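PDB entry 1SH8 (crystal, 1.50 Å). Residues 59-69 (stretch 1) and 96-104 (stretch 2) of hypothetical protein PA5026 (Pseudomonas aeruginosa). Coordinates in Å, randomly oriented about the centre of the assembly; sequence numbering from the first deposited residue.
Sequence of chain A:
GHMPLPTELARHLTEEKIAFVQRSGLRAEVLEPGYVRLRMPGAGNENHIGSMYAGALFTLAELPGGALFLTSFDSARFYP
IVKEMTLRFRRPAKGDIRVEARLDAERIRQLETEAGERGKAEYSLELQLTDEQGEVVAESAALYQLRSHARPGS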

# COMPACT_ATOMS: atom_id res chain seq x y z
N THR A 59 2.56 3.52 -1.83
CA THR A 59 3.21 3.38 -3.12
C THR A 59 4.58 4.07 -3.12
O THR A 59 5.56 3.51 -3.61
CB THR A 59 2.31 3.96 -4.24
OG1 THR A 59 1.10 3.20 -4.29
CG2 THR A 59 3.00 3.86 -5.59
N LEU A 60 4.65 5.26 -2.54
CA LEU A 60 5.91 5.99 -2.47
C LEU A 60 6.94 5.23 -1.65
O LEU A 60 8.11 5.14 -2.02
CB LEU A 60 5.69 7.37 -1.85
CG LEU A 60 6.98 8.19 -1.65
CD1 LEU A 60 7.62 8.46 -3.01
CD2 LEU A 60 6.65 9.49 -0.94
N ALA A 61 6.50 4.67 -0.52
CA ALA A 61 7.39 3.94 0.38
C ALA A 61 7.81 2.57 -0.16
O ALA A 61 8.91 2.10 0.13
CB ALA A 61 6.72 3.76 1.74
N GLU A 62 6.95 1.95 -0.95
CA GLU A 62 7.20 0.62 -1.50
C GLU A 62 8.07 0.58 -2.76
O GLU A 62 8.92 -0.32 -2.91
CB GLU A 62 5.85 -0.06 -1.79
CG GLU A 62 5.88 -1.55 -2.14
CD GLU A 62 6.39 -1.86 -3.55
OE1 GLU A 62 6.16 -1.06 -4.49
OE2 GLU A 62 7.01 -2.94 -3.72
N LEU A 63 7.87 1.54 -3.65
CA LEU A 63 8.59 1.57 -4.92
C LEU A 63 10.12 1.58 -4.87
O LEU A 63 10.76 1.08 -5.80
CB LEU A 63 8.08 2.73 -5.79
CG LEU A 63 8.23 2.48 -7.29
CD1 LEU A 63 7.33 1.33 -7.70
CD2 LEU A 63 7.86 3.74 -8.06
N PRO A 64 10.72 2.16 -3.81
CA PRO A 64 12.19 2.16 -3.78
C PRO A 64 12.80 0.76 -3.94
O PRO A 64 13.92 0.62 -4.42
CB PRO A 64 12.50 2.78 -2.42
CG PRO A 64 11.42 3.81 -2.31
CD PRO A 64 10.18 3.04 -2.76
N GLY A 65 12.07 -0.27 -3.52
CA GLY A 65 12.57 -1.63 -3.66
C GLY A 65 12.76 -1.97 -5.13
O GLY A 65 13.77 -2.56 -5.51
N GLY A 66 11.79 -1.59 -5.95
CA GLY A 66 11.88 -1.84 -7.37
C GLY A 66 12.82 -0.86 -8.06
O GLY A 66 13.53 -1.24 -9.00
N ALA A 67 12.84 0.39 -7.62
CA ALA A 67 13.72 1.39 -8.23
C ALA A 67 15.19 1.02 -8.02
O ALA A 67 15.99 1.11 -8.95
CB ALA A 67 13.42 2.78 -7.67
N LEU A 68 15.54 0.62 -6.80
CA LEU A 68 16.93 0.21 -6.51
C LEU A 68 17.29 -1.01 -7.35
O LEU A 68 18.43 -1.15 -7.81
CB LEU A 68 17.09 -0.11 -5.02
CG LEU A 68 17.32 1.10 -4.10
CD1 LEU A 68 17.13 0.69 -2.64
CD2 LEU A 68 18.72 1.65 -4.33
N PHE A 69 16.33 -1.90 -7.56
CA PHE A 69 16.54 -3.08 -8.39
C PHE A 69 16.90 -2.64 -9.82
O PHE A 69 17.83 -3.15 -10.43
CB PHE A 69 15.26 -3.94 -8.41
CG PHE A 69 15.10 -4.78 -9.65
CD1 PHE A 69 15.81 -5.97 -9.80
CD2 PHE A 69 14.26 -4.37 -10.67
CE1 PHE A 69 15.67 -6.74 -10.96
CE2 PHE A 69 14.12 -5.13 -11.83
CZ PHE A 69 14.83 -6.32 -11.97
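Stretch 2, residues 96-104: DIRVEARLD

Stretch 2 is a β-strand laid across a helical stretch through a mainly apolar contact, with no hydrogen bond between the two and 401 Å² of surface buried on both sides together. Residues 97-102 are extended, with phi between -119° and -153° and psi between 143° and 166°. Their axis runs in the same general sense as helix 64-69, the N-to-C directions differing by 49° (signed crossing angle -49°), and the axes approach to 8.9 Å. The nearest CA atoms, those of Pro 64 and Ala 101, are 6.3 Å apart.

The alternation of the strand decides which residues take part. Ile 97, Val 99 and Ala 101 send their CA-to-CB bonds toward the helical stretch, as does Leu 103 just beyond the strand, whereas Arg 98, Glu 100 and Arg 102 point away and are exposed, a suitable place for charged groups. On the other side, Leu 60, Pro 64 and Leu 68 recur every four residues, close to one helical turn, and so present a common face.

The pairs follow one another in order. Leu 60 reaches the start of the strand: its CD2 lies 3.6 Å from CG2 of Ile 97 and 3.4 Å from the backbone O of Ile 97, while its CD1 is 3.6 Å from CG1 of Val 99. The branched leucine can thus touch two successive inward residues. Pro 64, compact and ring-closed, has CG 3.8 Å from CG1 of Val 99 and CB 3.8 Å from CB of Ala 101; the single methyl of Ala 101 suits this close backbone approach. Farther along, CD1 of Leu 68 lies 3.9 Å from CB of Ala 101 and 4.0 Å from CG of Leu 103, extending the apolar contact past the strand.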

# COMPACT_ATOMS: atom_id res chain seq x y z
N ASP A 96 3.91 17.86 -1.41
CA ASP A 96 4.67 16.78 -2.03
C ASP A 96 5.47 16.03 -0.97
O ASP A 96 6.03 16.63 -0.05
CB ASP A 96 5.62 17.34 -3.09
CG ASP A 96 4.89 17.94 -4.28
OD1 ASP A 96 3.65 17.82 -4.35
OD2 ASP A 96 5.56 18.54 -5.14
N ILE A 97 5.52 14.71 -1.12
CA ILE A 97 6.22 13.85 -0.17
C ILE A 97 7.34 13.12 -0.89
O ILE A 97 7.19 12.71 -2.04
CB ILE A 97 5.23 12.83 0.46
CG1 ILE A 97 4.02 13.57 1.04
CG2 ILE A 97 5.92 12.02 1.53
CD1 ILE A 97 4.36 14.58 2.14
N ARG A 98 8.48 12.94 -0.21
CA ARG A 98 9.62 12.27 -0.81
C ARG A 98 10.16 11.14 0.06
O ARG A 98 9.86 11.04 1.25
CB ARG A 98 10.78 13.25 -1.07
CG ARG A 98 10.46 14.39 -2.01
CD ARG A 98 11.75 15.12 -2.40
NE ARG A 98 12.42 15.74 -1.26
CZ ARG A 98 13.62 16.33 -1.31
NH1 ARG A 98 14.28 16.38 -2.46
NH2 ARG A 98 14.15 16.88 -0.22
N VAL A 99 11.00 10.32 -0.56
CA VAL A 99 11.65 9.22 0.11
C VAL A 99 12.96 8.93 -0.61
O VAL A 99 13.07 9.14 -1.82
CB VAL A 99 10.78 7.94 0.08
CG1 VAL A 99 10.64 7.43 -1.35
CG2 VAL A 99 11.40 6.86 0.97
N GLU A 100 13.96 8.49 0.14
CA GLU A 100 15.22 8.10 -0.47
C GLU A 100 15.61 6.77 0.15
O GLU A 100 15.21 6.45 1.28
CB GLU A 100 16.31 9.18 -0.31
CG GLU A 100 16.67 9.61 1.09
CD GLU A 100 17.51 10.90 1.07
OE1 GLU A 100 18.53 10.96 0.35
OE2 GLU A 100 17.15 11.87 1.78
N ALA A 101 16.33 5.96 -0.60
CA ALA A 101 16.74 4.64 -0.13
C ALA A 101 18.07 4.28 -0.76
O ALA A 101 18.38 4.74 -1.85
CB ALA A 101 15.68 3.61 -0.52
N ARG A 102 18.85 3.47 -0.06
CA ARG A 102 20.14 3.08 -0.59
C ARG A 102 20.53 1.64 -0.27
O ARG A 102 19.96 1.00 0.62
CB ARG A 102 21.22 4.04 -0.07
CG ARG A 102 21.37 4.07 1.44
CD ARG A 102 22.36 5.17 1.88
NE ARG A 102 21.82 6.52 1.69
CZ ARG A 102 22.53 7.64 1.81
NH1 ARG A 102 23.82 7.59 2.11
NH2 ARG A 102 21.95 8.82 1.63
N LEU A 103 21.47 1.13 -1.06
CA LEU A 103 22.04 -0.21 -0.91
C LEU A 103 23.53 -0.00 -1.14
O LEU A 103 23.92 0.52 -2.19
CB LEU A 103 21.52 -1.17 -1.98
CG LEU A 103 20.15 -1.83 -1.82
CD1 LEU A 103 19.87 -2.70 -3.04
CD2 LEU A 103 20.13 -2.67 -0.55
N ASP A 104 24.38 -0.39 -0.19
CA ASP A 104 25.81 -0.18 -0.40
C ASP A 104 26.36 -1.14 -1.46
O ASP A 104 25.77 -2.19 -1.74
CB ASP A 104 26.59 -0.34 0.91
CG ASP A 104 26.62 -1.76 1.41
OD1 ASP A 104 25.56 -2.26 1.85
OD2 ASP A 104 27.70 -2.39 1.35